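Local coordinates for protein endoglucanase (Thermotoga maritima, PDB 2FVG) that probably acts as a metal-dependent aminopeptidase of the M42 family, binding two divalent metal ions per subunit, at residues 96-101 with 140-145; 65-70 with 148-153; 212-217 with 334-339; 52-57 with 185-190; 158-163 with 313-318. All blocks are in the same frame, centred on the assembly; numbering follows the deposited sequence.

Interaction 1 of 5, residues 96-101 with 140-145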
# COMPACT_ATOMS: atom_id res chain seq x y z
N VAL A 96 -7.90 9.97 15.23
CA VAL A 96 -8.02 10.17 13.80
C VAL A 96 -7.70 11.61 13.49
O VAL A 96 -7.56 12.42 14.41
CB VAL A 96 -9.45 9.88 13.33
CG1 VAL A 96 -9.76 8.38 13.39
CG2 VAL A 96 -10.46 10.69 14.13
N GLN A 97 -7.60 11.94 12.21
CA GLN A 97 -7.33 13.33 11.86
C GLN A 97 -8.05 13.75 10.59
O GLN A 97 -8.29 12.94 9.72
CB GLN A 97 -5.85 13.58 11.66
CG GLN A 97 -5.31 13.02 10.38
CD GLN A 97 -4.30 13.96 9.74
OE1 GLN A 97 -4.59 14.59 8.71
NE2 GLN A 97 -3.16 14.12 10.38
N VAL A 98 -8.42 15.03 10.53
CA VAL A 98 -9.09 15.60 9.36
C VAL A 98 -8.35 16.91 9.13
O VAL A 98 -8.29 17.76 10.01
CB VAL A 98 -10.60 15.84 9.61
CG1 VAL A 98 -11.28 16.50 8.39
CG2 VAL A 98 -11.29 14.54 9.90
N LYS A 99 -7.79 17.05 7.94
CA LYS A 99 -6.98 18.21 7.58
C LYS A 99 -6.09 18.67 8.73
O LYS A 99 -6.17 19.82 9.18
CB LYS A 99 -7.84 19.33 6.98
CG LYS A 99 -8.42 18.92 5.62
CD LYS A 99 -9.26 19.99 4.97
CE LYS A 99 -10.45 20.35 5.83
NZ LYS A 99 -11.42 21.26 5.13
N ASN A 100 -5.26 17.74 9.21
CA ASN A 100 -4.27 18.00 10.27
C ASN A 100 -4.83 18.36 11.65
O ASN A 100 -4.09 18.78 12.52
CB ASN A 100 -3.28 19.08 9.81
CG ASN A 100 -2.46 18.65 8.60
OD1 ASN A 100 -2.12 17.47 8.45
ND2 ASN A 100 -2.11 19.61 7.75
N LEU A 101 -6.14 18.19 11.84
CA LEU A 101 -6.79 18.43 13.11
C LEU A 101 -7.05 17.07 13.74
O LEU A 101 -7.81 16.28 13.19
CB LEU A 101 -8.11 19.19 12.88
CG LEU A 101 -8.91 19.61 14.10
CD1 LEU A 101 -8.21 20.76 14.81
CD2 LEU A 101 -10.28 20.04 13.66
N LYS A 140 -15.18 26.00 10.71
CA LYS A 140 -13.96 26.76 10.40
C LYS A 140 -12.79 25.82 10.07
O LYS A 140 -11.83 26.21 9.39
CB LYS A 140 -13.60 27.69 11.56
N TYR A 141 -12.86 24.57 10.53
CA TYR A 141 -11.77 23.61 10.30
C TYR A 141 -12.17 22.40 9.47
O TYR A 141 -11.34 21.81 8.76
CB TYR A 141 -11.25 23.05 11.64
CG TYR A 141 -10.68 24.05 12.62
CD1 TYR A 141 -11.50 24.84 13.41
CD2 TYR A 141 -9.30 24.18 12.77
CE1 TYR A 141 -10.97 25.75 14.31
CE2 TYR A 141 -8.76 25.09 13.67
CZ TYR A 141 -9.59 25.86 14.44
OH TYR A 141 -9.05 26.77 15.34
N VAL A 142 -13.45 22.04 9.56
CA VAL A 142 -13.97 20.81 9.01
C VAL A 142 -15.17 20.96 8.10
O VAL A 142 -15.93 21.91 8.24
CB VAL A 142 -14.22 19.82 10.19
CG1 VAL A 142 -15.52 19.03 10.06
CG2 VAL A 142 -13.00 18.91 10.40
N SER A 143 -15.34 20.04 7.15
CA SER A 143 -16.51 20.06 6.25
C SER A 143 -16.97 18.67 5.81
O SER A 143 -16.14 17.74 5.70
CB SER A 143 -16.24 20.90 4.99
OG SER A 143 -15.81 22.21 5.32
N ILE A 144 -18.29 18.55 5.56
CA ILE A 144 -18.89 17.31 5.06
C ILE A 144 -18.09 16.93 3.82
O ILE A 144 -17.83 17.77 2.96
CB ILE A 144 -20.39 17.47 4.65
CG1 ILE A 144 -21.30 17.66 5.87
CG2 ILE A 144 -20.90 16.24 3.84
CD1 ILE A 144 -21.29 19.04 6.47
N GLY A 145 -17.66 15.67 3.77
CA GLY A 145 -16.90 15.21 2.62
C GLY A 145 -15.41 15.11 2.82
O GLY A 145 -14.72 14.52 1.98
O HOH W 1 -8.01 21.73 9.45

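Interaction 2 of 5, residues 65-70 with 148-153. With EDO (1,2-ethanediol), chain C.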
# COMPACT_ATOMS: atom_id res chain seq x y z
N VAL A 65 -7.31 2.51 4.31
CA VAL A 65 -8.65 2.55 4.85
C VAL A 65 -8.86 3.81 5.69
O VAL A 65 -7.91 4.32 6.31
CB VAL A 65 -8.97 1.26 5.65
CG1 VAL A 65 -10.31 1.38 6.39
CG2 VAL A 65 -9.05 0.10 4.70
N GLY A 66 -10.10 4.32 5.75
CA GLY A 66 -10.37 5.55 6.50
C GLY A 66 -11.84 5.83 6.62
O GLY A 66 -12.64 4.89 6.67
N PHE A 67 -12.20 7.11 6.68
CA PHE A 67 -13.58 7.51 6.86
C PHE A 67 -13.81 8.80 6.09
O PHE A 67 -12.87 9.38 5.53
CB PHE A 67 -13.87 7.74 8.37
CG PHE A 67 -13.38 6.63 9.25
CD1 PHE A 67 -14.16 5.49 9.46
CD2 PHE A 67 -12.12 6.70 9.85
CE1 PHE A 67 -13.70 4.44 10.25
CE2 PHE A 67 -11.66 5.66 10.65
CZ PHE A 67 -12.45 4.52 10.85
N VAL A 68 -15.06 9.25 6.08
CA VAL A 68 -15.42 10.50 5.44
C VAL A 68 -16.45 11.19 6.34
O VAL A 68 -17.28 10.53 6.97
CB VAL A 68 -15.87 10.27 3.97
CG1 VAL A 68 -17.17 9.46 3.88
CG2 VAL A 68 -15.96 11.58 3.20
N VAL A 69 -16.33 12.51 6.46
CA VAL A 69 -17.23 13.28 7.30
C VAL A 69 -18.58 13.33 6.61
O VAL A 69 -18.73 13.90 5.52
CB VAL A 69 -16.70 14.70 7.59
CG1 VAL A 69 -17.69 15.45 8.45
CG2 VAL A 69 -15.32 14.63 8.27
N SER A 70 -19.55 12.70 7.25
CA SER A 70 -20.89 12.65 6.69
C SER A 70 -21.79 13.72 7.29
O SER A 70 -22.76 14.13 6.66
CB SER A 70 -21.49 11.24 6.82
OG SER A 70 -21.52 10.80 8.16
N VAL A 148 -11.02 11.39 6.68
CA VAL A 148 -10.54 11.15 8.04
C VAL A 148 -9.59 9.97 8.02
O VAL A 148 -9.95 8.90 7.56
CB VAL A 148 -11.74 10.76 8.93
CG1 VAL A 148 -11.30 10.55 10.37
CG2 VAL A 148 -12.87 11.83 8.84
N SER A 149 -8.37 10.15 8.50
CA SER A 149 -7.47 9.01 8.55
C SER A 149 -7.09 8.70 10.00
O SER A 149 -7.26 9.55 10.88
CB SER A 149 -6.25 9.25 7.68
OG SER A 149 -5.53 10.36 8.13
N PHE A 150 -6.61 7.49 10.24
CA PHE A 150 -6.12 7.14 11.56
C PHE A 150 -4.84 7.90 11.81
O PHE A 150 -4.11 8.27 10.88
CB PHE A 150 -5.81 5.65 11.66
CG PHE A 150 -7.01 4.79 11.64
CD1 PHE A 150 -7.77 4.62 12.80
CD2 PHE A 150 -7.37 4.11 10.49
CE1 PHE A 150 -8.90 3.79 12.80
CE2 PHE A 150 -8.47 3.29 10.48
CZ PHE A 150 -9.25 3.14 11.63
N VAL A 151 -4.56 8.14 13.09
CA VAL A 151 -3.31 8.78 13.47
C VAL A 151 -2.45 7.68 14.07
O VAL A 151 -2.92 6.86 14.88
CB VAL A 151 -3.52 9.91 14.48
CG1 VAL A 151 -2.21 10.26 15.18
CG2 VAL A 151 -4.09 11.13 13.78
N SER A 152 -1.20 7.62 13.64
CA SER A 152 -0.29 6.65 14.18
C SER A 152 1.14 7.11 14.03
O SER A 152 1.48 7.88 13.14
CB SER A 152 -0.47 5.29 13.51
OG SER A 152 0.28 4.31 14.21
N ASP A 153 1.97 6.62 14.95
CA ASP A 153 3.37 6.90 14.99
C ASP A 153 4.04 5.77 14.22
O ASP A 153 3.40 4.79 13.84
CB ASP A 153 3.79 6.90 16.46
CG ASP A 153 5.13 7.57 16.70
OD1 ASP A 153 5.85 7.90 15.73
OD2 ASP A 153 5.45 7.78 17.90
C1 EDO C . -4.24 2.01 7.81
O1 EDO C . -5.41 2.81 7.97
C2 EDO C . -4.36 0.81 8.75
O2 EDO C . -3.08 0.20 8.92
O HOH W 2 -6.16 5.96 7.76

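Interaction 3 of 5, residues 212-217 with 334-339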
# COMPACT_ATOMS: atom_id res chain seq x y z
N LYS A 212 -0.34 -1.06 -22.08
CA LYS A 212 -0.19 -2.33 -22.80
C LYS A 212 1.10 -3.09 -22.39
O LYS A 212 1.98 -3.32 -23.21
CB LYS A 212 -0.25 -2.10 -24.32
CG LYS A 212 -1.63 -1.67 -24.82
CD LYS A 212 -1.71 -1.54 -26.34
N PRO A 213 1.20 -3.48 -21.09
CA PRO A 213 2.39 -4.20 -20.64
C PRO A 213 2.42 -5.66 -21.09
O PRO A 213 1.36 -6.26 -21.30
CB PRO A 213 2.30 -4.12 -19.11
CG PRO A 213 0.82 -3.88 -18.80
CD PRO A 213 0.22 -3.24 -20.01
N THR A 214 3.62 -6.22 -21.25
CA THR A 214 3.76 -7.65 -21.57
C THR A 214 3.34 -8.44 -20.32
O THR A 214 2.65 -9.47 -20.41
CB THR A 214 5.22 -7.98 -21.98
OG1 THR A 214 5.55 -7.22 -23.13
CG2 THR A 214 5.40 -9.44 -22.31
N CYS A 215 3.75 -7.95 -19.15
CA CYS A 215 3.38 -8.57 -17.88
C CYS A 215 3.58 -7.59 -16.74
O CYS A 215 4.21 -6.55 -16.90
CB CYS A 215 4.18 -9.85 -17.64
SG CYS A 215 5.91 -9.59 -17.43
N ALA A 216 3.05 -7.96 -15.57
CA ALA A 216 3.05 -7.11 -14.39
C ALA A 216 3.53 -7.85 -13.13
O ALA A 216 3.40 -9.07 -13.00
CB ALA A 216 1.61 -6.57 -14.17
N ILE A 217 4.09 -7.09 -12.19
CA ILE A 217 4.47 -7.61 -10.87
C ILE A 217 3.71 -6.70 -9.93
O ILE A 217 3.87 -5.49 -9.99
CB ILE A 217 6.00 -7.48 -10.63
CG1 ILE A 217 6.78 -8.41 -11.55
CG2 ILE A 217 6.38 -7.86 -9.19
CD1 ILE A 217 8.30 -8.11 -11.48
N LYS A 334 13.85 -11.70 -17.29
CA LYS A 334 13.43 -13.07 -17.55
C LYS A 334 11.92 -13.23 -17.38
O LYS A 334 11.29 -14.02 -18.07
CB LYS A 334 14.19 -14.03 -16.63
CG LYS A 334 15.65 -14.25 -17.09
CD LYS A 334 16.46 -15.07 -16.11
N ILE A 335 11.35 -12.45 -16.47
CA ILE A 335 9.93 -12.52 -16.21
C ILE A 335 9.13 -12.03 -17.43
O ILE A 335 8.02 -12.47 -17.67
CB ILE A 335 9.57 -11.78 -14.90
CG1 ILE A 335 8.25 -12.32 -14.34
CG2 ILE A 335 9.63 -10.23 -15.07
CD1 ILE A 335 7.79 -11.64 -13.06
N VAL A 336 9.72 -11.12 -18.20
CA VAL A 336 9.09 -10.61 -19.41
C VAL A 336 9.31 -11.63 -20.53
O VAL A 336 8.39 -11.95 -21.27
CB VAL A 336 9.66 -9.22 -19.83
CG1 VAL A 336 9.23 -8.86 -21.23
CG2 VAL A 336 9.26 -8.12 -18.83
N GLU A 337 10.52 -12.14 -20.64
CA GLU A 337 10.86 -13.10 -21.68
C GLU A 337 10.05 -14.41 -21.61
O GLU A 337 9.72 -14.98 -22.65
CB GLU A 337 12.37 -13.37 -21.66
CG GLU A 337 13.18 -12.11 -21.96
CD GLU A 337 14.65 -12.22 -21.60
OE1 GLU A 337 15.07 -13.25 -21.03
OE2 GLU A 337 15.40 -11.26 -21.90
N VAL A 338 9.69 -14.87 -20.41
CA VAL A 338 8.94 -16.14 -20.28
C VAL A 338 7.48 -16.12 -20.78
O VAL A 338 6.88 -17.18 -20.98
CB VAL A 338 8.99 -16.77 -18.83
CG1 VAL A 338 10.40 -17.23 -18.47
CG2 VAL A 338 8.42 -15.82 -17.77
N VAL A 339 6.92 -14.94 -20.98
CA VAL A 339 5.53 -14.84 -21.43
C VAL A 339 5.40 -14.21 -22.81
O VAL A 339 4.32 -13.75 -23.19
CB VAL A 339 4.63 -14.08 -20.41
CG1 VAL A 339 4.40 -14.93 -19.18
CG2 VAL A 339 5.22 -12.71 -20.06

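Interaction 4 of 5, residues 52-57 with 185-190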
# COMPACT_ATOMS: atom_id res chain seq x y z
N SER A 52 13.17 -1.60 -25.56
CA SER A 52 11.85 -0.98 -25.49
C SER A 52 10.76 -1.71 -26.27
O SER A 52 9.67 -1.17 -26.47
CB SER A 52 11.92 0.46 -25.99
OG SER A 52 12.43 1.30 -24.99
N SER A 53 11.03 -2.94 -26.71
CA SER A 53 10.04 -3.68 -27.51
C SER A 53 8.95 -4.31 -26.66
O SER A 53 7.90 -4.72 -27.19
CB SER A 53 10.70 -4.78 -28.32
OG SER A 53 11.22 -5.77 -27.46
N LYS A 54 9.23 -4.43 -25.35
CA LYS A 54 8.31 -4.97 -24.36
C LYS A 54 8.32 -4.06 -23.13
O LYS A 54 9.28 -3.31 -22.90
CB LYS A 54 8.68 -6.41 -24.00
CG LYS A 54 8.66 -7.36 -25.20
CD LYS A 54 9.42 -8.65 -24.96
CE LYS A 54 9.41 -9.51 -26.21
NZ LYS A 54 10.26 -10.72 -26.06
N LYS A 55 7.25 -4.12 -22.36
CA LYS A 55 7.11 -3.28 -21.19
C LYS A 55 6.77 -4.12 -19.96
O LYS A 55 5.95 -5.03 -20.03
CB LYS A 55 6.03 -2.26 -21.46
CG LYS A 55 6.42 -1.23 -22.51
CD LYS A 55 5.23 -0.60 -23.19
CE LYS A 55 4.57 -1.60 -24.14
NZ LYS A 55 3.44 -0.95 -24.84
N LEU A 56 7.43 -3.83 -18.84
CA LEU A 56 7.13 -4.49 -17.58
C LEU A 56 6.40 -3.46 -16.75
O LEU A 56 6.79 -2.31 -16.71
CB LEU A 56 8.40 -4.92 -16.86
CG LEU A 56 8.31 -5.47 -15.42
CD1 LEU A 56 7.60 -6.80 -15.32
CD2 LEU A 56 9.72 -5.63 -14.87
N LEU A 57 5.35 -3.89 -16.08
CA LEU A 57 4.60 -3.00 -15.18
C LEU A 57 4.79 -3.47 -13.73
O LEU A 57 4.59 -4.65 -13.43
CB LEU A 57 3.13 -3.06 -15.56
CG LEU A 57 2.06 -2.46 -14.64
CD1 LEU A 57 2.22 -0.99 -14.50
CD2 LEU A 57 0.67 -2.76 -15.20
N PRO A 185 16.86 -1.36 -15.91
CA PRO A 185 15.90 -2.38 -16.37
C PRO A 185 16.24 -3.02 -17.70
O PRO A 185 16.85 -2.37 -18.54
CB PRO A 185 14.61 -1.59 -16.54
CG PRO A 185 14.77 -0.41 -15.67
CD PRO A 185 16.22 -0.04 -15.83
N ALA A 186 15.88 -4.28 -17.85
CA ALA A 186 16.13 -4.98 -19.11
C ALA A 186 15.16 -4.46 -20.18
O ALA A 186 15.55 -4.29 -21.32
CB ALA A 186 16.00 -6.48 -18.94
N TYR A 187 13.91 -4.19 -19.77
CA TYR A 187 12.83 -3.70 -20.63
C TYR A 187 12.19 -2.46 -20.02
O TYR A 187 12.25 -2.24 -18.81
CB TYR A 187 11.71 -4.78 -20.79
CG TYR A 187 12.21 -6.01 -21.46
CD1 TYR A 187 12.31 -6.06 -22.85
CD2 TYR A 187 12.65 -7.11 -20.73
CE1 TYR A 187 12.82 -7.18 -23.50
CE2 TYR A 187 13.17 -8.24 -21.37
CZ TYR A 187 13.24 -8.26 -22.76
OH TYR A 187 13.75 -9.36 -23.42
N ASP A 188 11.54 -1.66 -20.87
CA ASP A 188 10.87 -0.48 -20.39
C ASP A 188 10.04 -0.87 -19.20
O ASP A 188 9.19 -1.75 -19.30
CB ASP A 188 9.97 0.12 -21.47
CG ASP A 188 10.74 0.93 -22.49
OD1 ASP A 188 12.00 0.95 -22.50
OD2 ASP A 188 10.05 1.58 -23.31
N THR A 189 10.30 -0.25 -18.06
CA THR A 189 9.60 -0.63 -16.84
C THR A 189 8.82 0.53 -16.28
O THR A 189 9.38 1.57 -16.03
CB THR A 189 10.59 -1.19 -15.78
OG1 THR A 189 11.22 -2.35 -16.32
CG2 THR A 189 9.85 -1.58 -14.49
N TYR A 190 7.52 0.35 -16.13
CA TYR A 190 6.67 1.37 -15.53
C TYR A 190 6.43 1.05 -14.06
O TYR A 190 5.99 -0.05 -13.72
CB TYR A 190 5.33 1.45 -16.25
CG TYR A 190 5.43 1.94 -17.68
CD1 TYR A 190 5.71 1.07 -18.72
CD2 TYR A 190 5.24 3.29 -17.98
CE1 TYR A 190 5.81 1.53 -20.03
CE2 TYR A 190 5.33 3.75 -19.28
CZ TYR A 190 5.62 2.87 -20.30
OH TYR A 190 5.72 3.35 -21.60

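Interaction 5 of 5, residues 158-163 with 313-318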
# COMPACT_ATOMS: atom_id res chain seq x y z
N ASN A 158 15.29 -3.01 16.31
CA ASN A 158 15.72 -4.40 16.25
C ASN A 158 15.08 -5.15 15.10
O ASN A 158 14.60 -6.27 15.26
CB ASN A 158 15.48 -5.10 17.60
CG ASN A 158 16.42 -4.60 18.67
OD1 ASN A 158 17.60 -4.43 18.43
ND2 ASN A 158 15.89 -4.37 19.86
N GLY A 159 15.05 -4.48 13.95
CA GLY A 159 14.59 -5.06 12.71
C GLY A 159 13.09 -5.15 12.51
O GLY A 159 12.66 -5.72 11.53
N ARG A 160 12.30 -4.58 13.41
CA ARG A 160 10.85 -4.65 13.25
C ARG A 160 10.36 -3.22 13.25
O ARG A 160 10.94 -2.39 13.95
CB ARG A 160 10.21 -5.44 14.39
CG ARG A 160 10.58 -6.91 14.44
CD ARG A 160 9.76 -7.75 13.47
NE ARG A 160 10.38 -9.05 13.19
CZ ARG A 160 10.09 -10.21 13.78
NH1 ARG A 160 9.17 -10.29 14.74
NH2 ARG A 160 10.75 -11.30 13.40
N ALA A 161 9.32 -2.93 12.48
CA ALA A 161 8.75 -1.60 12.43
C ALA A 161 7.25 -1.71 12.65
O ALA A 161 6.62 -2.65 12.19
CB ALA A 161 9.06 -0.95 11.11
N VAL A 162 6.69 -0.73 13.35
CA VAL A 162 5.26 -0.71 13.68
C VAL A 162 4.70 0.63 13.21
O VAL A 162 5.34 1.69 13.39
CB VAL A 162 5.01 -0.82 15.21
CG1 VAL A 162 3.48 -0.90 15.53
CG2 VAL A 162 5.73 -2.03 15.78
N GLY A 163 3.54 0.59 12.57
CA GLY A 163 2.88 1.79 12.07
C GLY A 163 1.64 1.40 11.31
O GLY A 163 1.30 0.23 11.24
N ILE A 313 2.99 -4.81 11.91
CA ILE A 313 4.43 -4.94 12.06
C ILE A 313 5.04 -5.53 10.82
O ILE A 313 4.51 -6.49 10.28
CB ILE A 313 4.73 -5.93 13.22
CG1 ILE A 313 3.87 -5.61 14.46
CG2 ILE A 313 6.22 -5.98 13.57
CD1 ILE A 313 3.74 -6.76 15.43
N ILE A 314 6.15 -4.96 10.35
CA ILE A 314 6.90 -5.60 9.28
C ILE A 314 8.32 -5.88 9.77
O ILE A 314 8.82 -5.22 10.69
CB ILE A 314 6.95 -4.79 7.96
CG1 ILE A 314 7.74 -3.50 8.12
CG2 ILE A 314 5.54 -4.55 7.41
CD1 ILE A 314 8.20 -2.92 6.79
N ASP A 315 8.97 -6.87 9.16
CA ASP A 315 10.32 -7.22 9.50
C ASP A 315 11.14 -6.54 8.42
O ASP A 315 10.85 -6.71 7.23
CB ASP A 315 10.47 -8.75 9.47
CG ASP A 315 11.85 -9.20 9.87
OD1 ASP A 315 12.75 -9.14 9.02
OD2 ASP A 315 12.02 -9.63 11.02
N LEU A 316 12.13 -5.74 8.83
CA LEU A 316 12.97 -5.03 7.86
C LEU A 316 13.85 -5.93 6.98
O LEU A 316 14.22 -5.54 5.87
CB LEU A 316 13.76 -3.89 8.53
CG LEU A 316 12.89 -2.78 9.15
CD1 LEU A 316 13.74 -1.77 9.89
CD2 LEU A 316 12.04 -2.07 8.09
N ASN A 317 14.21 -7.12 7.46
CA ASN A 317 14.95 -8.03 6.59
C ASN A 317 14.05 -8.50 5.45
O ASN A 317 14.51 -8.65 4.32
CB ASN A 317 15.50 -9.24 7.36
CG ASN A 317 16.63 -8.88 8.29
OD1 ASN A 317 17.53 -8.13 7.93
ND2 ASN A 317 16.60 -9.43 9.50
N ASP A 318 12.78 -8.74 5.74
CA ASP A 318 11.82 -9.15 4.71
C ASP A 318 11.65 -8.02 3.70
O ASP A 318 11.64 -8.24 2.50
CB ASP A 318 10.44 -9.42 5.30
CG ASP A 318 10.38 -10.69 6.08
OD1 ASP A 318 11.22 -11.61 5.91
OD2 ASP A 318 9.43 -10.77 6.88

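Interaction 1 of 5, residues 96-101 with 140-145
Leu101 holds CG anti to the backbone N (chi1 -176°), and from there its CD2 lies 3.8 Å from Tyr141 CB, the two side chains crossing at about a right angle. Val98 likewise has CG1 anti to its backbone N (chi1 177°); that methyl meets CG2 of Val142 at 3.6 Å, again with the side chains roughly perpendicular. The geometry behind both approaches is a tight hairpin, a type I' turn from Val98 to Leu101 closed by Leu101 N to Val98 O at 2.9 Å and Val98 N to Leu101 O at 3.0 Å. It joins strands 95-98 and 101-107 of the antiparallel sheet, probably that of the smaller domain which M42 peptidases carry inserted in the catalytic domain. The loop after helix 135-139 packs against this turn. Lys99 extends toward that loop, its CE 3.4 Å from Tyr141 O, and its NZ forms a salt bridge with Asp146, whose OD2 also accepts from Ser143 N. A water bridges the backbones, donating to Lys99 O at 2.7 Å and weakly to Tyr141 O. The Tyr141 ring also meets that of Phe132.

Interaction 2 of 5, residues 65-70 with 148-153
Phe67 and Val148 are joined by two backbone hydrogen bonds, both 3.0 Å: Phe67 N to Val148 O, and Val148 N to Phe67 O. The second is straight (179° at the hydrogen), although its donor stands 52° out of the Phe67 carbonyl plane. They define an antiparallel hydrogen-bonded pair between strands 66-72 and 147-150, neighbours in the six-stranded antiparallel sheet. Beside this pair a beta carbon on Gly66 would lie about 2.8 Å from Val148 O, a clash, so the close approach depends on the absence of a side chain. The aromatic contact is an offset edge-to-face pair: the edge of Phe67 points at the face of Phe150, planes at 70°, with CZ to CZ at 3.6 Å. Replacing Phe150 by an alanine would probably leave that edge of Phe67 without its aromatic cover and open a gap beside it. Apolar packing continues on Val148, whose CB lies 3.7 Å from Phe67 CB and whose CG2 lies 3.8 Å from Val69 CG2. Among the polar links, one water donates to Val65 O at 2.8 Å and accepts from Phe150 N at 2.9 Å; O1 of the ethanediol, probably from the crystallisation liquor, bonds Val65 O only weakly.

Interaction 3 of 5, residues 212-217 with 334-339
Ile217 and Ile335 make the tight end of this contact, CG1 of the first lying 3.7 Å from CD1 of the second. Cys215 continues the buried part: with chi1 at 66° its SG sits between the backbone N and the carbonyl carbon, and this turns the sulphur onto the helix, where SG lies 3.6 Å from Ile335 O and 3.9 Å from Val336 CG2. These four residues are all buried, where the start of strand 215-224, part of the large mixed sheet, faces the short C-terminal helix 334-337. Ile326 and Leu329 of helix 316-332 cover Ile217, while Ile258 and Ile262 of helix 256-268 close over Ile335. The other end is looser and partly exposed. There Thr214 and Val339 slide past each other in opposite directions, their CG2 methyls 4.0 Å apart, and the same Thr214 methyl meets Val336 CG1 at 4.0 Å with the side chains at about a right angle. Val339 CG2 also lies 3.9 Å from Cys215 CB, tying the loose end to the tight one. The side chains meet almost wholly through carbon and sulphur, which implies that the end of the chain is held here mainly by apolar burial and shape.

Interaction 4 of 5, residues 52-57 with 185-190
Lys54 and Tyr187 lie side by side and point the same way, at the start of a parallel pairing between strands 55-61 and 187-194 in the mixed sheet that also carries the predicted metal ligands His61 and Glu220. The lysine CB is 3.8 Å from CD1 of the ring; beyond this apolar flank Lys54 NZ bonds Ser340 OG, and Tyr187 OH bonds Glu337. Lys55 runs alongside Tyr190 in the same manner. Its CG lies in the ring plane at the edge, 3.8 Å from CE1, and its NZ goes on to Leu211 O. Leu56 and Thr189 form a third side-by-side pair, with Leu56 CB 3.9 Å from Thr189 OG1, which is itself fixed by donating to Tyr187 O at 2.7 Å. Asp188 behaves differently: it crosses Lys55, and its CG, anti to the carbonyl carbon (chi1 -79°), carries the carboxylate to Ser52. Ser52 OG donates to Asp188 OD1 at 2.6 Å from the syn side, 30° out of the carboxylate plane, and Gly49 N donates to the same oxygen. An alanine in place of Asp188 would probably leave the Ser52 hydroxyl and Gly49 N without this shared acceptor. Between the strands, Leu56 N donates to Asp188 O at 2.8 Å, and Leu56 O accepts from Tyr190 N at 2.8 Å.

Interaction 5 of 5, residues 158-163 with 313-318
Arg160 presents the edge of its guanidinium to Asp315, with OD2 lying near the guanidinium plane, while the carboxylate is turned 58° against that plane. NE gives the main bond of this salt bridge, 2.8 Å to OD2, arriving on the anti side of the carboxylate and 17° out of its plane; Arg160 NH2 adds a weak bond to OD2 at 3.2 Å. The second oxygen, OD1, serves the helix instead: it takes weak bonds from Asn317 N at 2.9 Å and Asp318 N at 3.3 Å, which makes Asp315 the N-cap of helix 316-332. CG of Asp315 stands anti to the backbone N (chi1 -177°). By the bonds to OD2 and OD1, one carboxylate is divided between an arginine and a helix start, and both would be expected to stabilise its negative charge. The backbones pair antiparallel. Ala161 N to Ile314 O at 2.9 Å and Ile314 N to Ala161 O at 3.0 Å mark the hydrogen-bonded pair, and Leu316 N to Gly159 O at 2.8 Å carries the pairing into the helix's first residue. On the face with Ala161 and Ile314, CB of the alanine meets CG1 of the isoleucine at 4.1 Å. Phe166 of helix 166-180 covers both residues there, strand 155-157 flanks 160-163, and strand 297-306 lies beyond 312-315 in the same mixed sheet.

How the interactions relate
From the N terminus, interaction 4 opens first, at 52-57, and closes at 185-190, pairing two parallel strands of the mixed sheet. Its loop holds interaction 2, which closes from 65-70 to 148-153, and within that lies interaction 1; strands 95-98 and 147-150, neighbours in the antiparallel sheet, join these two contacts. Interaction 5 starts inside the loop of interaction 4, at 158-163, but closes only at 313-318, so the two cross. Interaction 3, from 212-217 to 334-339, crosses interaction 5 in turn and follows interaction 4 in series, touching it where strands 55-61 and 215-224 pair. Interactions 1 and 3 lie on opposite sides of the chain's centre, their own centres about 43 Å apart.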